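Long-range contacts in putative adhesin (Bacteroides fragilis NCTC 9343, PDB 3PET), which is of unknown function but probably acts as a cell-surface adhesin, a lipoprotein built on a right-handed beta-helix: residues A26-N31 and L67-S72; I32-S37 and I85-L90; A173-V178 and G197-K202. All coordinates share one frame; numbering follows the deposited sequence.

Contact 1: A26-N31 and L67-S72; sequences AGTVGN and LSIDKS. With ACT (acetate ion), chain D.
The carbonyl oxygen of L67 is met by two neighbouring groups of segment 26-31. G27 N donates to L67 O over 2.9 Å with an N-H...O angle of 164°, and the hydrogen on A26 CA points at the same oxygen in a CA-H...O contact, A26 CA lying 3.6 Å from L67 O. These mark a parallel bridge between A26 and L67, whose side chains share one face of the sheet; there A26 CB rests 4.2 Å from L67 CD1. Past the bridge a water takes over the pairing: it donates to G27 O at 3.0 Å and accepts from I69 N, joining the two backbones as they separate.

This is where the coil of the right-handed beta-helix turns a corner. Strand 23-26 ends at A26, flanked by strand 64-69 and by strand 92-95, the latter through backbone bonds to S94 and to K96 just after it; residues 27-30 then bend towards strand 31-36. Within the bend, T28 makes the main side-chain contact with segment 67-72. Its CG2 branch, anti to the carbonyl carbon and beside the backbone N, reaches L67 CB at 3.7 Å and I69 CG2 at 4.0 Å, while the T28 and L67 side chains cross obliquely. T28 also touches I83 and I56.

Next to T28 and I69 an acetate, probably from the crystallisation liquor, accepts a hydrogen bond from V29 N to its OXT at 2.9 Å and 161°. The same OXT lies 3.3 Å from I69 CG2. V29 and I69 also pack on V215 and G214 of the second subunit, respectively.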
ATOM      1  N   ALA A  26      12.099   8.182 -12.095  1.00 16.48           N
ATOM      2  CA  ALA A  26      12.315   6.852 -12.649  1.00 16.36           C
ATOM      3  C   ALA A  26      11.039   5.987 -12.690  1.00 21.20           C
ATOM      4  O   ALA A  26      10.331   5.863 -11.678  1.00 19.41           O
ATOM      5  CB  ALA A  26      13.406   6.145 -11.850  1.00 16.33           C
ATOM      6  N   GLY A  27      10.798   5.395 -13.864  1.00 17.53           N
ATOM      7  CA  GLY A  27       9.671   4.501 -14.134  1.00 17.97           C
ATOM      8  C   GLY A  27      10.183   3.171 -14.653  1.00 21.30           C
ATOM      9  O   GLY A  27       9.599   2.551 -15.533  1.00 20.52           O
ATOM     10  N   THR A  28      11.301   2.735 -14.101  1.00 18.97           N
ATOM     11  CA  THR A  28      11.978   1.519 -14.521  1.00 18.28           C
ATOM     12  C   THR A  28      11.729   0.368 -13.577  1.00 22.31           C
ATOM     13  O   THR A  28      11.111   0.529 -12.513  1.00 22.70           O
ATOM     14  CB  THR A  28      13.499   1.817 -14.577  1.00 21.88           C
ATOM     15  OG1 THR A  28      13.858   2.452 -13.357  1.00 18.55           O
ATOM     16  CG2 THR A  28      13.878   2.696 -15.748  1.00 16.28           C
ATOM     17  N   VAL A  29      12.261  -0.798 -13.958  1.00 18.16           N
ATOM     18  CA  VAL A  29      12.267  -1.997 -13.138  1.00 17.50           C
ATOM     19  C   VAL A  29      13.726  -2.248 -12.758  1.00 20.98           C
ATOM     20  O   VAL A  29      14.571  -2.396 -13.633  1.00 20.74           O
ATOM     21  CB  VAL A  29      11.606  -3.236 -13.781  1.00 21.58           C
ATOM     22  CG1 VAL A  29      11.657  -4.415 -12.813  1.00 22.15           C
ATOM     23  CG2 VAL A  29      10.167  -2.947 -14.190  1.00 21.12           C
ATOM     24  N   GLY A  30      14.008  -2.314 -11.471  1.00 17.40           N
ATOM     25  CA  GLY A  30      15.362  -2.549 -10.985  1.00 17.04           C
ATOM     26  C   GLY A  30      15.701  -1.657  -9.822  1.00 20.63           C
ATOM     27  O   GLY A  30      15.089  -0.593  -9.646  1.00 18.76           O
ATOM     28  N   ASN A  31      16.703  -2.074  -9.038  1.00 17.58           N
ATOM     29  CA  ASN A  31      17.105  -1.334  -7.849  1.00 16.97           C
ATOM     30  C   ASN A  31      17.987  -0.188  -8.221  1.00 20.47           C
ATOM     31  O   ASN A  31      18.823  -0.304  -9.132  1.00 20.12           O
ATOM     32  CB  ASN A  31      17.788  -2.252  -6.833  1.00 15.58           C
ATOM     33  CG  ASN A  31      16.846  -3.300  -6.291  1.00 23.37           C
ATOM     34  OD1 ASN A  31      15.650  -3.074  -6.124  1.00 19.54           O
ATOM     35  ND2 ASN A  31      17.351  -4.491  -6.064  1.00 16.14           N
ATOM     36  N   LEU A  67      14.302   8.302 -16.333  1.00 16.93           N
ATOM     37  CA  LEU A  67      14.550   6.914 -16.714  1.00 16.02           C
ATOM     38  C   LEU A  67      13.197   6.282 -17.020  1.00 20.49           C
ATOM     39  O   LEU A  67      12.314   6.314 -16.184  1.00 20.85           O
ATOM     40  CB  LEU A  67      15.286   6.153 -15.592  1.00 15.40           C
ATOM     41  CG  LEU A  67      16.581   6.771 -15.045  1.00 20.00           C
ATOM     42  CD1 LEU A  67      17.072   5.999 -13.831  1.00 20.51           C
ATOM     43  CD2 LEU A  67      17.687   6.826 -16.130  1.00 19.07           C
ATOM     44  N   SER A  68      13.005   5.790 -18.237  1.00 18.71           N
ATOM     45  CA  SER A  68      11.730   5.208 -18.626  1.00 18.38           C
ATOM     46  C   SER A  68      11.929   3.914 -19.393  1.00 23.14           C
ATOM     47  O   SER A  68      13.060   3.549 -19.717  1.00 22.07           O
ATOM     48  CB  SER A  68      10.933   6.200 -19.463  1.00 20.03           C
ATOM     49  OG  SER A  68      11.676   6.567 -20.610  1.00 26.88           O
ATOM     50  N   ILE A  69      10.818   3.194 -19.650  1.00 20.27           N
ATOM     51  CA  ILE A  69      10.807   1.932 -20.397  1.00 20.60           C
ATOM     52  C   ILE A  69       9.637   1.925 -21.355  1.00 21.70           C
ATOM     53  O   ILE A  69       8.684   2.692 -21.183  1.00 19.86           O
ATOM     54  CB  ILE A  69      10.768   0.670 -19.459  1.00 23.96           C
ATOM     55  CG1 ILE A  69       9.478   0.615 -18.608  1.00 25.66           C
ATOM     56  CG2 ILE A  69      12.017   0.584 -18.576  1.00 23.98           C
ATOM     57  CD1 ILE A  69       9.076  -0.762 -18.144  1.00 32.52           C
ATOM     58  N   ASP A  70       9.700   1.033 -22.359  1.00 16.67           N
ATOM     59  CA  ASP A  70       8.587   0.749 -23.242  1.00 16.68           C
ATOM     60  C   ASP A  70       7.706  -0.192 -22.402  1.00 20.08           C
ATOM     61  O   ASP A  70       8.050  -1.363 -22.198  1.00 19.59           O
ATOM     62  CB  ASP A  70       9.051   0.129 -24.591  1.00 18.32           C
ATOM     63  CG  ASP A  70       7.903  -0.283 -25.515  1.00 25.57           C
ATOM     64  OD1 ASP A  70       6.727  -0.176 -25.100  1.00 24.64           O
ATOM     65  OD2 ASP A  70       8.179  -0.675 -26.662  1.00 26.61           O
ATOM     66  N   LYS A  71       6.617   0.340 -21.873  1.00 15.28           N
ATOM     67  CA  LYS A  71       5.739  -0.422 -20.961  1.00 16.78           C
ATOM     68  C   LYS A  71       5.007  -1.600 -21.661  1.00 22.35           C
ATOM     69  O   LYS A  71       4.501  -2.491 -20.982  1.00 19.39           O
ATOM     70  CB  LYS A  71       4.730   0.519 -20.300  1.00 17.65           C
ATOM     71  CG  LYS A  71       5.426   1.567 -19.410  1.00 26.17           C
ATOM     72  CD  LYS A  71       4.389   2.566 -18.917  1.00 34.88           C
ATOM     73  CE  LYS A  71       5.024   3.731 -18.205  1.00 40.87           C
ATOM     74  NZ  LYS A  71       4.058   4.847 -18.032  1.00 44.80           N
ATOM     75  N   SER A  72       4.945  -1.584 -23.011  1.00 22.61           N
ATOM     76  CA  SER A  72       4.298  -2.619 -23.822  1.00 24.58           C
ATOM     77  C   SER A  72       5.246  -3.812 -24.016  1.00 31.40           C
ATOM     78  O   SER A  72       4.827  -4.836 -24.563  1.00 31.29           O
ATOM     79  CB  SER A  72       3.905  -2.045 -25.188  1.00 27.34           C
ATOM     80  OG  SER A  72       2.900  -1.041 -25.115  1.00 32.05           O
TER
HETATM   81  C   ACT D 247      14.105  -2.453 -16.855  1.00 29.23           C
HETATM   82  O   ACT D 247      14.714  -3.117 -16.004  1.00 28.92           O
HETATM   83  OXT ACT D 247      13.387  -1.544 -16.505  1.00 28.15           O
HETATM   84  CH3 ACT D 247      14.230  -2.791 -18.332  1.00 28.46           C
HETATM   85  O   HOH W   1       8.478   4.127 -17.774  1.00 25.67           O

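Contact 2: I32-S37 and I85-L90; sequences IYYTQS and ITSPTL
Y34 OH donates to S87 OG at 2.8 Å, and S87 OG in turn donates to T89 O at 2.7 Å, a chain of two hydrogen bonds that sets the direction of both hydroxyls and ties a buried phenol to the turn after strand 82-87. Strands 31-36 and 82-87 run parallel here, stacked as part of one wall of the right-handed beta-helix. I85 N bonds to Y33 O almost straight (176°), T35 N returns to I85 O, and S37 N closes the ladder on S87 O. T35 O takes T86 OG1 at 2.9 Å from above its carbonyl plane, and more weakly S87 N. At the end of the strand the extended Q36 side chain brings NE2 to P88 O at 3.0 Å, with the acceptor close to the amide plane, while Q36 OE1 accepts from T108 N.

Packing gathers round the Y34 ring. CG, anti to the backbone N (chi1 173°), starts the ring out beside the carbonyl carbon, and the ring has L90 over one face and I85 at its edge. L90 CD2 sits over the centre of that face, 3.9 Å from the centroid of the Y34 ring and 9° off its normal, a CH-pi contact. I85 CG2 meets the ring edge in plane, 4.0 Å from Y34 CD1. I24 touches Y34, I85 and L90, extending this apolar cluster. At its other end I32 CG2 meets I85 CD1 at 3.6 Å.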
ATOM      1  N   ILE A  32      17.795   0.930  -7.518  1.00 16.43           N
ATOM      2  CA  ILE A  32      18.569   2.149  -7.766  1.00 16.26           C
ATOM      3  C   ILE A  32      19.448   2.470  -6.573  1.00 20.11           C
ATOM      4  O   ILE A  32      18.965   2.475  -5.433  1.00 18.53           O
ATOM      5  CB  ILE A  32      17.642   3.340  -8.114  1.00 18.49           C
ATOM      6  CG1 ILE A  32      16.861   3.055  -9.426  1.00 17.72           C
ATOM      7  CG2 ILE A  32      18.441   4.674  -8.167  1.00 17.42           C
ATOM      8  CD1 ILE A  32      15.691   4.015  -9.711  1.00 23.32           C
ATOM      9  N   TYR A  33      20.727   2.797  -6.846  1.00 15.58           N
ATOM     10  CA  TYR A  33      21.684   3.171  -5.812  1.00 15.35           C
ATOM     11  C   TYR A  33      22.212   4.549  -6.155  1.00 19.31           C
ATOM     12  O   TYR A  33      22.908   4.715  -7.160  1.00 18.69           O
ATOM     13  CB  TYR A  33      22.829   2.122  -5.699  1.00 17.40           C
ATOM     14  CG  TYR A  33      22.349   0.766  -5.222  1.00 18.69           C
ATOM     15  CD1 TYR A  33      21.835  -0.173  -6.119  1.00 20.22           C
ATOM     16  CD2 TYR A  33      22.327   0.451  -3.866  1.00 18.78           C
ATOM     17  CE1 TYR A  33      21.353  -1.410  -5.676  1.00 18.92           C
ATOM     18  CE2 TYR A  33      21.874  -0.791  -3.418  1.00 19.36           C
ATOM     19  CZ  TYR A  33      21.373  -1.710  -4.321  1.00 25.25           C
ATOM     20  OH  TYR A  33      20.932  -2.922  -3.851  1.00 25.88           O
ATOM     21  N   TYR A  34      21.856   5.545  -5.347  1.00 15.87           N
ATOM     22  CA  TYR A  34      22.330   6.903  -5.560  1.00 15.60           C
ATOM     23  C   TYR A  34      23.516   7.191  -4.622  1.00 21.22           C
ATOM     24  O   TYR A  34      23.488   6.832  -3.442  1.00 21.31           O
ATOM     25  CB  TYR A  34      21.204   7.949  -5.381  1.00 16.38           C
ATOM     26  CG  TYR A  34      21.727   9.370  -5.426  1.00 17.83           C
ATOM     27  CD1 TYR A  34      21.952  10.016  -6.645  1.00 18.44           C
ATOM     28  CD2 TYR A  34      22.086  10.041  -4.254  1.00 18.93           C
ATOM     29  CE1 TYR A  34      22.502  11.297  -6.697  1.00 15.75           C
ATOM     30  CE2 TYR A  34      22.649  11.319  -4.297  1.00 19.67           C
ATOM     31  CZ  TYR A  34      22.858  11.939  -5.521  1.00 21.62           C
ATOM     32  OH  TYR A  34      23.430  13.185  -5.560  1.00 17.01           O
ATOM     33  N   THR A  35      24.539   7.847  -5.163  1.00 18.01           N
ATOM     34  CA  THR A  35      25.718   8.305  -4.445  1.00 19.94           C
ATOM     35  C   THR A  35      25.886   9.799  -4.703  1.00 23.18           C
ATOM     36  O   THR A  35      25.823  10.236  -5.853  1.00 21.58           O
ATOM     37  CB  THR A  35      26.989   7.527  -4.885  1.00 28.37           C
ATOM     38  OG1 THR A  35      26.786   6.130  -4.671  1.00 28.63           O
ATOM     39  CG2 THR A  35      28.264   7.994  -4.114  1.00 25.33           C
ATOM     40  N   GLN A  36      26.109  10.582  -3.640  1.00 19.28           N
ATOM     41  CA  GLN A  36      26.417  11.991  -3.809  1.00 18.63           C
ATOM     42  C   GLN A  36      27.913  12.060  -4.109  1.00 20.68           C
ATOM     43  O   GLN A  36      28.711  11.623  -3.280  1.00 21.65           O
ATOM     44  CB  GLN A  36      26.020  12.799  -2.575  1.00 20.25           C
ATOM     45  CG  GLN A  36      26.411  14.281  -2.686  1.00 22.51           C
ATOM     46  CD  GLN A  36      25.885  15.099  -1.540  1.00 31.10           C
ATOM     47  OE1 GLN A  36      25.865  14.657  -0.386  1.00 26.04           O
ATOM     48  NE2 GLN A  36      25.501  16.334  -1.835  1.00 15.68           N
ATOM     49  N   SER A  37      28.285  12.563  -5.296  1.00 15.58           N
ATOM     50  CA  SER A  37      29.705  12.628  -5.678  0.50 15.98           C
ATOM     51  C   SER A  37      30.458  13.646  -4.833  1.00 21.70           C
ATOM     52  O   SER A  37      29.882  14.642  -4.373  1.00 22.70           O
ATOM     53  CB  SER A  37      29.889  12.932  -7.162  0.50 17.28           C
ATOM     54  OG  SER A  37      29.416  14.219  -7.517  0.50 24.25           O
ATOM     55  N   ILE A  85      23.471   5.676  -9.832  1.00 17.87           N
ATOM     56  CA  ILE A  85      23.363   7.101 -10.157  1.00 16.64           C
ATOM     57  C   ILE A  85      24.268   7.931  -9.226  1.00 21.12           C
ATOM     58  O   ILE A  85      24.340   7.669  -8.025  1.00 18.37           O
ATOM     59  CB  ILE A  85      21.876   7.563 -10.049  1.00 17.73           C
ATOM     60  CG1 ILE A  85      20.901   6.627 -10.816  1.00 17.54           C
ATOM     61  CG2 ILE A  85      21.710   9.034 -10.504  1.00 16.32           C
ATOM     62  CD1 ILE A  85      19.361   7.058 -10.771  1.00 18.27           C
ATOM     63  N   THR A  86      24.962   8.923  -9.787  1.00 19.88           N
ATOM     64  CA  THR A  86      25.767   9.820  -8.973  1.00 19.79           C
ATOM     65  C   THR A  86      25.711  11.216  -9.552  1.00 21.95           C
ATOM     66  O   THR A  86      25.724  11.406 -10.769  1.00 19.96           O
ATOM     67  CB  THR A  86      27.219   9.328  -8.690  1.00 29.57           C
ATOM     68  OG1 THR A  86      27.869  10.284  -7.837  1.00 36.34           O
ATOM     69  CG2 THR A  86      28.036   9.100  -9.914  1.00 24.18           C
ATOM     70  N   SER A  87      25.632  12.195  -8.645  1.00 18.42           N
ATOM     71  CA  SER A  87      25.623  13.612  -8.976  1.00 18.02           C
ATOM     72  C   SER A  87      26.145  14.422  -7.773  1.00 22.49           C
ATOM     73  O   SER A  87      26.084  13.917  -6.653  1.00 23.04           O
ATOM     74  CB  SER A  87      24.219  14.062  -9.375  1.00 19.37           C
ATOM     75  OG  SER A  87      23.354  14.069  -8.246  1.00 24.15           O
ATOM     76  N   PRO A  88      26.639  15.672  -7.964  1.00 20.22           N
ATOM     77  CA  PRO A  88      27.101  16.463  -6.808  1.00 20.41           C
ATOM     78  C   PRO A  88      25.963  16.849  -5.838  1.00 23.46           C
ATOM     79  O   PRO A  88      26.212  16.992  -4.639  1.00 22.96           O
ATOM     80  CB  PRO A  88      27.711  17.708  -7.467  1.00 22.83           C
ATOM     81  CG  PRO A  88      28.095  17.247  -8.857  1.00 27.03           C
ATOM     82  CD  PRO A  88      26.902  16.395  -9.226  1.00 21.83           C
ATOM     83  N   THR A  89      24.725  17.049  -6.353  1.00 19.08           N
ATOM     84  CA  THR A  89      23.592  17.452  -5.532  1.00 19.22           C
ATOM     85  C   THR A  89      22.339  16.647  -5.857  1.00 22.17           C
ATOM     86  O   THR A  89      22.196  16.158  -6.979  1.00 21.91           O
ATOM     87  CB  THR A  89      23.275  18.973  -5.679  1.00 24.55           C
ATOM     88  OG1 THR A  89      22.784  19.243  -6.993  1.00 27.48           O
ATOM     89  CG2 THR A  89      24.450  19.891  -5.311  1.00 20.43           C
ATOM     90  N   LEU A  90      21.408  16.559  -4.883  1.00 17.38           N
ATOM     91  CA  LEU A  90      20.116  15.914  -5.080  1.00 16.77           C
ATOM     92  C   LEU A  90      19.056  16.591  -4.227  1.00 21.94           C
ATOM     93  O   LEU A  90      19.216  16.685  -3.003  1.00 20.69           O
ATOM     94  CB  LEU A  90      20.153  14.403  -4.794  1.00 16.66           C
ATOM     95  CG  LEU A  90      18.921  13.613  -5.287  1.00 19.88           C
ATOM     96  CD1 LEU A  90      18.899  13.506  -6.816  1.00 20.17           C
ATOM     97  CD2 LEU A  90      18.883  12.246  -4.664  1.00 22.08           C
TER
HETATM   98  O   HOH W   2      28.641  17.502  -3.576  1.00 39.08           O

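Contact 3: A173-V178 and G197-K202; sequences ASSQGV and GSIKYK
I199 carries the close side of this contact, its side chain directed at A173 and S175. Its CG1 is anti to the carbonyl carbon, and the extended next bond (chi2 168°) carries CD1 to 3.7 Å from S175 OG and 3.8 Å from A173 O. The other branch, I199 CG2, faces A173 CB more distantly, at 4.3 Å. A191 and V193 of strand 188-193 also lie against I199.

The two strands do not pair: the axes of strands 173-175 and 199-202 come within 8.9 Å, at 156°, and the segments meet through side chains from different walls of the right-handed beta-helix. Strand 171-175 has strands 147-155 and 188-193 as its partners, whereas strand 199-202 has 181-185 and 218-220.

Towards G197, whose backbone angles would push a side chain against the preceding carbonyl oxygen, the contact becomes looser, and S175 OG is 4.2 Å from G197 O. A water lies between them, 2.7 Å from S175 OG and 3.0 Å from G197 O, and can donate to G197 O. With no direct hydrogen bond between the segments, the contact is largely van der Waals, with isoleucine carbons laid against a serine hydroxyl, and polar linkage is left to the water.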
ATOM      1  N   ALA A 173       3.455  15.121  10.456  1.00 20.26           N
ATOM      2  CA  ALA A 173       3.182  13.744  10.047  1.00 18.68           C
ATOM      3  C   ALA A 173       1.707  13.476   9.848  1.00 22.41           C
ATOM      4  O   ALA A 173       0.893  13.839  10.697  1.00 23.83           O
ATOM      5  CB  ALA A 173       3.743  12.773  11.082  1.00 18.82           C
ATOM      6  N   SER A 174       1.354  12.828   8.722  1.00 16.73           N
ATOM      7  CA  SER A 174      -0.033  12.457   8.458  0.50 15.89           C
ATOM      8  C   SER A 174      -0.054  11.080   7.830  1.00 19.53           C
ATOM      9  O   SER A 174       0.692  10.830   6.888  1.00 19.44           O
ATOM     10  CB  SER A 174      -0.746  13.495   7.595  0.50 18.66           C
ATOM     11  OG  SER A 174      -2.047  13.051   7.246  0.50 24.59           O
ATOM     12  N   SER A 175      -0.851  10.158   8.437  1.00 16.18           N
ATOM     13  CA  SER A 175      -0.974   8.776   7.986  1.00 15.88           C
ATOM     14  C   SER A 175      -2.391   8.581   7.421  1.00 18.94           C
ATOM     15  O   SER A 175      -3.355   8.685   8.186  1.00 18.35           O
ATOM     16  CB  SER A 175      -0.652   7.817   9.140  1.00 18.11           C
ATOM     17  OG  SER A 175      -1.525   8.018  10.243  1.00 22.02           O
ATOM     18  N   GLN A 176      -2.526   8.379   6.078  1.00 15.73           N
ATOM     19  CA  GLN A 176      -3.828   8.275   5.386  1.00 15.20           C
ATOM     20  C   GLN A 176      -4.060   6.935   4.672  1.00 18.40           C
ATOM     21  O   GLN A 176      -5.179   6.674   4.227  1.00 15.87           O
ATOM     22  CB  GLN A 176      -3.977   9.392   4.352  1.00 15.86           C
ATOM     23  CG  GLN A 176      -4.048  10.788   4.925  1.00 28.40           C
ATOM     24  CD  GLN A 176      -4.069  11.791   3.796  1.00 38.40           C
ATOM     25  OE1 GLN A 176      -3.040  12.145   3.252  1.00 31.36           O
ATOM     26  NE2 GLN A 176      -5.257  12.183   3.350  1.00 33.50           N
ATOM     27  N   GLY A 177      -3.018   6.110   4.565  1.00 17.14           N
ATOM     28  CA  GLY A 177      -3.147   4.788   3.956  1.00 16.65           C
ATOM     29  C   GLY A 177      -3.139   3.714   5.023  1.00 19.64           C
ATOM     30  O   GLY A 177      -3.697   3.894   6.117  1.00 18.21           O
ATOM     31  N   VAL A 178      -2.471   2.599   4.721  1.00 16.16           N
ATOM     32  CA  VAL A 178      -2.344   1.467   5.646  1.00 15.30           C
ATOM     33  C   VAL A 178      -0.881   1.366   6.027  1.00 18.26           C
ATOM     34  O   VAL A 178      -0.048   1.088   5.160  1.00 16.98           O
ATOM     35  CB  VAL A 178      -2.888   0.156   5.020  1.00 17.92           C
ATOM     36  CG1 VAL A 178      -2.674  -1.030   5.958  1.00 17.31           C
ATOM     37  CG2 VAL A 178      -4.363   0.300   4.666  1.00 17.18           C
ATOM     38  N   GLY A 197      -3.434   2.651  10.966  1.00 16.10           N
ATOM     39  CA  GLY A 197      -2.043   2.695  11.392  1.00 14.82           C
ATOM     40  C   GLY A 197      -1.832   3.825  12.368  1.00 18.36           C
ATOM     41  O   GLY A 197      -2.707   4.690  12.541  1.00 16.72           O
ATOM     42  N   SER A 198      -0.662   3.819  12.990  1.00 14.29           N
ATOM     43  CA  SER A 198      -0.307   4.716  14.074  1.00 14.93           C
ATOM     44  C   SER A 198       0.879   5.601  13.801  1.00 19.64           C
ATOM     45  O   SER A 198       1.714   5.281  12.962  1.00 18.21           O
ATOM     46  CB  SER A 198       0.000   3.886  15.316  1.00 18.87           C
ATOM     47  OG  SER A 198      -1.129   3.093  15.643  1.00 24.28           O
ATOM     48  N   ILE A 199       0.978   6.698  14.565  1.00 18.90           N
ATOM     49  CA  ILE A 199       2.134   7.612  14.512  1.00 18.23           C
ATOM     50  C   ILE A 199       2.851   7.531  15.865  1.00 21.11           C
ATOM     51  O   ILE A 199       2.245   7.761  16.912  1.00 21.55           O
ATOM     52  CB  ILE A 199       1.758   9.071  14.117  1.00 20.77           C
ATOM     53  CG1 ILE A 199       1.105   9.103  12.701  1.00 19.06           C
ATOM     54  CG2 ILE A 199       2.986   9.995  14.209  1.00 18.90           C
ATOM     55  CD1 ILE A 199       0.430  10.399  12.293  1.00 17.44           C
ATOM     56  N   LYS A 200       4.124   7.132  15.830  1.00 17.22           N
ATOM     57  CA  LYS A 200       4.965   7.011  17.014  1.00 18.16           C
ATOM     58  C   LYS A 200       6.086   8.028  16.914  1.00 20.97           C
ATOM     59  O   LYS A 200       6.756   8.080  15.894  1.00 18.65           O
ATOM     60  CB  LYS A 200       5.525   5.582  17.161  1.00 21.62           C
ATOM     61  CG  LYS A 200       4.494   4.558  17.655  1.00 30.65           C
ATOM     62  CD  LYS A 200       4.911   3.121  17.354  1.00 40.40           C
ATOM     63  CE  LYS A 200       4.734   2.733  15.896  1.00 49.89           C
ATOM     64  NZ  LYS A 200       5.090   1.309  15.653  1.00 57.11           N
ATOM     65  N   TYR A 201       6.267   8.859  17.938  1.00 17.55           N
ATOM     66  CA  TYR A 201       7.338   9.845  17.850  1.00 17.54           C
ATOM     67  C   TYR A 201       8.246   9.811  19.071  1.00 22.17           C
ATOM     68  O   TYR A 201       7.771   9.757  20.217  1.00 20.73           O
ATOM     69  CB  TYR A 201       6.765  11.269  17.648  1.00 17.93           C
ATOM     70  CG  TYR A 201       5.921  11.782  18.801  1.00 19.08           C
ATOM     71  CD1 TYR A 201       4.560  11.506  18.871  1.00 20.94           C
ATOM     72  CD2 TYR A 201       6.473  12.595  19.790  1.00 19.90           C
ATOM     73  CE1 TYR A 201       3.783  11.974  19.934  1.00 21.45           C
ATOM     74  CE2 TYR A 201       5.701  13.085  20.843  1.00 21.14           C
ATOM     75  CZ  TYR A 201       4.360  12.774  20.910  1.00 26.02           C
ATOM     76  OH  TYR A 201       3.618  13.227  21.974  1.00 27.07           O
ATOM     77  N   LYS A 202       9.552   9.875  18.820  1.00 19.44           N
ATOM     78  CA  LYS A 202      10.569  10.019  19.845  1.00 19.17           C
ATOM     79  C   LYS A 202      10.707  11.511  20.129  1.00 22.77           C
ATOM     80  O   LYS A 202      10.271  12.337  19.303  1.00 19.29           O
ATOM     81  CB  LYS A 202      11.930   9.448  19.353  1.00 22.75           C
ATOM     82  CG  LYS A 202      11.979   7.933  19.152  1.00 32.19           C
ATOM     83  CD  LYS A 202      13.390   7.526  18.755  1.00 39.35           C
ATOM     84  CE  LYS A 202      13.500   6.099  18.289  1.00 48.43           C
ATOM     85  NZ  LYS A 202      14.855   5.800  17.737  1.00 44.38           N
TER
HETATM   86  O   HOH W   3      -3.366   6.101   9.972  1.00 14.03           O

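Contacts 1 and 2 interlock near the N-terminal end of the beta-helix: their segments alternate along the chain, segment 26-31 runs straight into 32-37, and strand 82-87 follows strand 64-69. Their centres are 19 Å apart, yet they touch, A26 CB packing on I32 CD1 and L67 CD1 on I85 CD1 in a shared interior. Contact 3 comes later in sequence, on the other side of the chain's centre, about 30 Å from contact 1 and 29 Å from contact 2 between centres. Contacts 1 and 2 join parallel strands, whereas contact 3 spans walls. Contacts 1 and 3 both reach the second subunit, which therefore meets the solenoid at well-separated places.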